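Local structure of UL37 (Suid herpesvirus 1, 4K70) at residues A343-R348 with R369-T374; A356-A361 with A414-P419. The protein is an inner tegument protein that probably plays an essential part in controlling viral trafficking; this N-terminal half is mostly helical and binds calcium. One frame throughout, in Å; residues are numbered along the deposited sequence.

Contact 1 (A343-R348 with R369-T374)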
loop_
_atom_site.group_PDB
_atom_site.type_symbol
_atom_site.label_atom_id
_atom_site.label_comp_id
_atom_site.label_asym_id
_atom_site.label_seq_id
_atom_site.Cartn_x
_atom_site.Cartn_y
_atom_site.Cartn_z
ATOM N N ALA A 343 5.757 16.891 13.768
ATOM C CA ALA A 343 5.454 17.285 15.146
ATOM C C ALA A 343 6.006 16.287 16.162
ATOM O O ALA A 343 5.827 16.461 17.370
ATOM C CB ALA A 343 3.958 17.460 15.342
ATOM N N GLY A 344 6.670 15.244 15.673
ATOM C CA GLY A 344 7.257 14.253 16.562
ATOM C C GLY A 344 6.335 13.095 16.901
ATOM O O GLY A 344 6.668 12.259 17.735
ATOM N N PHE A 345 5.180 13.034 16.247
ATOM C CA PHE A 345 4.274 11.904 16.404
ATOM C C PHE A 345 4.648 10.775 15.441
ATOM O O PHE A 345 3.920 10.455 14.509
ATOM C CB PHE A 345 2.831 12.338 16.198
ATOM C CG PHE A 345 2.233 13.046 17.404
ATOM C CD1 PHE A 345 2.481 14.391 17.630
ATOM C CD2 PHE A 345 1.445 12.352 18.316
ATOM C CE1 PHE A 345 1.926 15.049 18.740
ATOM C CE2 PHE A 345 0.895 12.989 19.423
ATOM C CZ PHE A 345 1.134 14.343 19.638
ATOM N N THR A 346 5.809 10.188 15.679
ATOM C CA THR A 346 6.253 9.011 14.952
ATOM C C THR A 346 5.388 7.824 15.378
ATOM O O THR A 346 4.562 7.949 16.286
ATOM C CB THR A 346 7.696 8.710 15.298
ATOM O OG1 THR A 346 7.784 8.518 16.710
ATOM C CG2 THR A 346 8.581 9.880 14.920
ATOM N N ARG A 347 5.569 6.681 14.724
ATOM C CA ARG A 347 4.775 5.487 15.020
ATOM C C ARG A 347 4.827 5.124 16.495
ATOM O O ARG A 347 3.800 4.892 17.124
ATOM C CB ARG A 347 5.256 4.277 14.205
ATOM C CG ARG A 347 4.391 3.041 14.428
ATOM C CD ARG A 347 5.133 1.729 14.167
ATOM N NE ARG A 347 6.265 1.508 15.068
ATOM C CZ ARG A 347 6.167 1.029 16.309
ATOM N NH1 ARG A 347 4.980 0.731 16.829
ATOM N NH2 ARG A 347 7.263 0.858 17.037
ATOM N N ARG A 348 6.037 5.059 17.033
ATOM C CA ARG A 348 6.225 4.667 18.427
ATOM C C ARG A 348 5.672 5.718 19.394
ATOM O O ARG A 348 5.112 5.379 20.431
ATOM C CB ARG A 348 7.707 4.392 18.697
ATOM C CG ARG A 348 8.052 4.130 20.136
ATOM C CD ARG A 348 7.341 2.901 20.664
ATOM N NE ARG A 348 7.938 2.446 21.919
ATOM C CZ ARG A 348 7.332 1.635 22.782
ATOM N NH1 ARG A 348 6.107 1.191 22.525
ATOM N NH2 ARG A 348 7.945 1.275 23.904
ATOM N N ARG A 369 -6.848 16.181 25.317
ATOM C CA ARG A 369 -7.634 15.689 24.191
ATOM C C ARG A 369 -6.898 15.867 22.870
ATOM O O ARG A 369 -6.918 14.973 22.031
ATOM C CB ARG A 369 -8.974 16.414 24.120
ATOM C CG ARG A 369 -9.994 15.918 25.131
ATOM C CD ARG A 369 -11.249 16.794 25.116
ATOM N NE ARG A 369 -12.300 16.182 25.918
ATOM C CZ ARG A 369 -12.663 16.597 27.124
ATOM N NH1 ARG A 369 -12.104 17.679 27.656
ATOM N NH2 ARG A 369 -13.626 15.957 27.773
ATOM N N ALA A 370 -6.248 17.016 22.694
ATOM C CA ALA A 370 -5.495 17.289 21.464
ATOM C C ALA A 370 -4.341 16.294 21.281
ATOM O O ALA A 370 -4.062 15.842 20.162
ATOM C CB ALA A 370 -4.958 18.691 21.485
ATOM N N VAL A 371 -3.641 15.994 22.371
ATOM C CA VAL A 371 -2.562 14.991 22.324
ATOM C C VAL A 371 -3.131 13.605 22.048
ATOM O O VAL A 371 -2.602 12.846 21.228
ATOM C CB VAL A 371 -1.780 14.924 23.646
ATOM C CG1 VAL A 371 -0.709 13.837 23.563
ATOM C CG2 VAL A 371 -1.155 16.284 23.994
ATOM N N GLY A 372 -4.217 13.266 22.738
ATOM C CA GLY A 372 -4.804 11.946 22.572
ATOM C C GLY A 372 -5.385 11.732 21.188
ATOM O O GLY A 372 -5.182 10.685 20.571
ATOM N N CYS A 373 -6.158 12.707 20.719
ATOM C CA CYS A 373 -6.683 12.665 19.359
ATOM C C CYS A 373 -5.574 12.488 18.330
ATOM O O CYS A 373 -5.668 11.640 17.449
ATOM C CB CYS A 373 -7.470 13.948 19.059
ATOM S SG CYS A 373 -9.126 13.913 19.814
ATOM N N THR A 374 -4.532 13.301 18.427
ATOM C CA THR A 374 -3.431 13.206 17.481
ATOM C C THR A 374 -2.778 11.823 17.523
ATOM O O THR A 374 -2.442 11.246 16.479
ATOM C CB THR A 374 -2.378 14.302 17.746
ATOM O OG1 THR A 374 -3.010 15.585 17.709
ATOM C CG2 THR A 374 -1.264 14.260 16.684
#

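Contact 2 (A356-A361 with A414-P419)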
loop_
_atom_site.group_PDB
_atom_site.type_symbol
_atom_site.label_atom_id
_atom_site.label_comp_id
_atom_site.label_asym_id
_atom_site.label_seq_id
_atom_site.Cartn_x
_atom_site.Cartn_y
_atom_site.Cartn_z
ATOM N N ALA A 356 -0.802 6.782 27.266
ATOM C CA ALA A 356 -0.688 7.727 28.370
ATOM C C ALA A 356 -1.945 8.575 28.552
ATOM O O ALA A 356 -2.394 8.809 29.674
ATOM C CB ALA A 356 0.516 8.624 28.162
ATOM N N VAL A 357 -2.507 9.066 27.451
ATOM C CA VAL A 357 -3.682 9.913 27.546
ATOM C C VAL A 357 -4.930 9.095 27.849
ATOM O O VAL A 357 -5.725 9.478 28.703
ATOM C CB VAL A 357 -3.912 10.724 26.242
ATOM C CG1 VAL A 357 -5.282 11.366 26.270
ATOM C CG2 VAL A 357 -2.830 11.768 26.075
ATOM N N LEU A 358 -5.114 7.971 27.152
ATOM C CA LEU A 358 -6.337 7.191 27.346
ATOM C C LEU A 358 -6.396 6.585 28.757
ATOM O O LEU A 358 -7.475 6.307 29.284
ATOM C CB LEU A 358 -6.490 6.100 26.282
ATOM C CG LEU A 358 -6.839 6.609 24.879
ATOM C CD1 LEU A 358 -7.053 5.441 23.899
ATOM C CD2 LEU A 358 -8.050 7.512 24.937
ATOM N N ASP A 359 -5.235 6.393 29.369
ATOM C CA ASP A 359 -5.206 5.895 30.737
ATOM C C ASP A 359 -5.794 6.918 31.717
ATOM O O ASP A 359 -5.991 6.611 32.881
ATOM C CB ASP A 359 -3.787 5.491 31.159
ATOM C CG ASP A 359 -3.412 4.073 30.700
ATOM O OD1 ASP A 359 -4.321 3.287 30.327
ATOM O OD2 ASP A 359 -2.201 3.741 30.727
ATOM N N ARG A 360 -6.081 8.130 31.248
ATOM C CA ARG A 360 -6.636 9.158 32.127
ATOM C C ARG A 360 -8.095 9.438 31.862
ATOM O O ARG A 360 -8.734 10.169 32.618
ATOM C CB ARG A 360 -5.835 10.447 32.033
ATOM C CG ARG A 360 -4.468 10.279 32.596
ATOM C CD ARG A 360 -3.636 11.529 32.498
ATOM N NE ARG A 360 -2.315 11.240 33.046
ATOM C CZ ARG A 360 -1.892 11.663 34.231
ATOM N NH1 ARG A 360 -2.680 12.434 34.976
ATOM N NH2 ARG A 360 -0.675 11.329 34.655
ATOM N N ALA A 361 -8.620 8.853 30.793
ATOM C CA ALA A 361 -10.028 9.002 30.441
ATOM C C ALA A 361 -10.907 8.384 31.529
ATOM O O ALA A 361 -10.467 7.469 32.223
ATOM C CB ALA A 361 -10.296 8.340 29.083
ATOM N N ALA A 414 -16.192 10.103 23.182
ATOM C CA ALA A 414 -16.786 11.228 23.926
ATOM C C ALA A 414 -15.730 11.914 24.787
ATOM O O ALA A 414 -15.610 13.130 24.758
ATOM C CB ALA A 414 -17.966 10.765 24.784
ATOM N N ALA A 415 -14.939 11.125 25.517
ATOM C CA ALA A 415 -13.920 11.680 26.407
ATOM C C ALA A 415 -12.851 12.453 25.651
ATOM O O ALA A 415 -12.275 13.407 26.170
ATOM C CB ALA A 415 -13.279 10.572 27.248
ATOM N N LEU A 416 -12.589 12.028 24.421
ATOM C CA LEU A 416 -11.631 12.691 23.550
ATOM C C LEU A 416 -12.222 13.963 22.904
ATOM O O LEU A 416 -11.520 14.704 22.210
ATOM C CB LEU A 416 -11.161 11.707 22.471
ATOM C CG LEU A 416 -10.193 10.624 22.943
ATOM C CD1 LEU A 416 -9.854 9.682 21.800
ATOM C CD2 LEU A 416 -8.919 11.257 23.498
ATOM N N GLY A 417 -13.505 14.223 23.148
ATOM C CA GLY A 417 -14.152 15.422 22.622
ATOM C C GLY A 417 -14.585 15.312 21.168
ATOM O O GLY A 417 -14.806 16.320 20.492
ATOM N N LEU A 418 -14.699 14.075 20.682
ATOM C CA LEU A 418 -15.102 13.801 19.304
ATOM C C LEU A 418 -16.551 13.349 19.269
ATOM O O LEU A 418 -17.046 12.774 20.232
ATOM C CB LEU A 418 -14.255 12.666 18.725
ATOM C CG LEU A 418 -12.756 12.909 18.621
ATOM C CD1 LEU A 418 -12.068 11.597 18.339
ATOM C CD2 LEU A 418 -12.456 13.929 17.519
ATOM N N PRO A 419 -17.236 13.575 18.143
ATOM C CA PRO A 419 -18.575 12.989 18.046
ATOM C C PRO A 419 -18.514 11.484 17.782
ATOM O O PRO A 419 -17.433 10.915 17.570
ATOM C CB PRO A 419 -19.196 13.724 16.844
ATOM C CG PRO A 419 -18.032 14.144 16.024
ATOM C CD PRO A 419 -16.906 14.433 16.988
#

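Contact 1 (A343-R348 with R369-T374)
F345 turns its CG beside its own backbone N and anti to its carbonyl carbon (chi1 -78°), while T374 places its methyl CG2 anti to its backbone N; the two side chains meet at about a right angle in a CH-pi contact. F345 belongs to the short connection between helices 333-342 and 347-358 of this all-helical region, and T374 to helix 366-385. The methyl sits nearly on the ring normal, with CG2 of T374 3.5 Å from the centroid of the F345 ring. All six ring carbons are therefore almost equally far from it, and CB of T374 adds a touch at CE2 of F345, 3.9 Å away. One helical turn earlier, V371 borders the far end of the ring: its CG1 lies 4.4 Å from CZ of F345, a looser apolar approach.

The connection that presents the phenylalanine is tightly folded. G344 ends the preceding helix in a Schellman motif with positive phi, F345 forms the centre of an inverse gamma turn closed by a weak bond from T346 N to G344 O, and T346 is the N-cap of the next helix, its OG1 bonded weakly to H349 N. F345 O accepts a hydrogen bond from H382 NE2, a second tie to helix 366-385. Around the ring-methyl pair, V323 and W324 of helix 321-329 pack on T374, and C350 and L353 on F345.

The same rotamer that lays CG2 over the ring sends the hydroxyl of T374 back into its own helix, which satisfies this buried polar group. OG1 of T374 donates to A370 O at 2.7 Å, close to the C=O axis (162°), and that oxygen also accepts from T374 N, at 3.1 Å.

Contact 2 (A356-A361 with A414-P419)
Where L358 and A361 meet L416 and A415, no ring or other flat side-chain group takes part: no face or edge is covered, and the contact is made entirely by aliphatic methyl groups. Two type I beta turns lie against each other here. One, L358 to A361, lies at the C-terminal end of helix 347-358; the other, A414 to G417, lies in the connection between helices 405-409 and 422-431.

A361 and A415 point their CB atoms at one another, and these meet tip to tip at 4.2 Å. Beside them, L358 and L416 adopt nearly the same shape, each with CG beside its backbone N (chi1 -72° and -74°) and an extended second torsion. Neither CB bond is aimed at the other segment, yet the side-chain ends converge, crossing at about a right angle, and one branch of each makes the touch, CD2 of L358 on CD2 of L416 at 4.1 Å.

L364 and C373 also pack on L416, and V412 on L358, widening the apolar patch. D359 is a crystallographically observed calcium ligand, although no calcium is bound to it in this chain.

No hydrogen bond joins the two turns; each is closed within itself, the first by A361 N to L358 O at 3.2 Å and the second by G417 N to A414 O at 2.9 Å.

Overall arrangement
Both contacts engage helix 347-358 from opposite ends, contact 1 through the connection leading into it and contact 2 through the turn at its C-terminal end. Their segments alternate along the chain, and their centres lie 13 Å apart. Contact 1 is fully buried and pairs an aromatic face with a methyl group on helix 366-385; contact 2, farther from the chain's centre and only partly buried, is purely aliphatic and joins two turns. Neither has a hydrogen bond between its own segments. Helix 366-385 links them directly: R369 NE makes a weak hydrogen bond to A415 O, and V371 packs against V357 as well as F345.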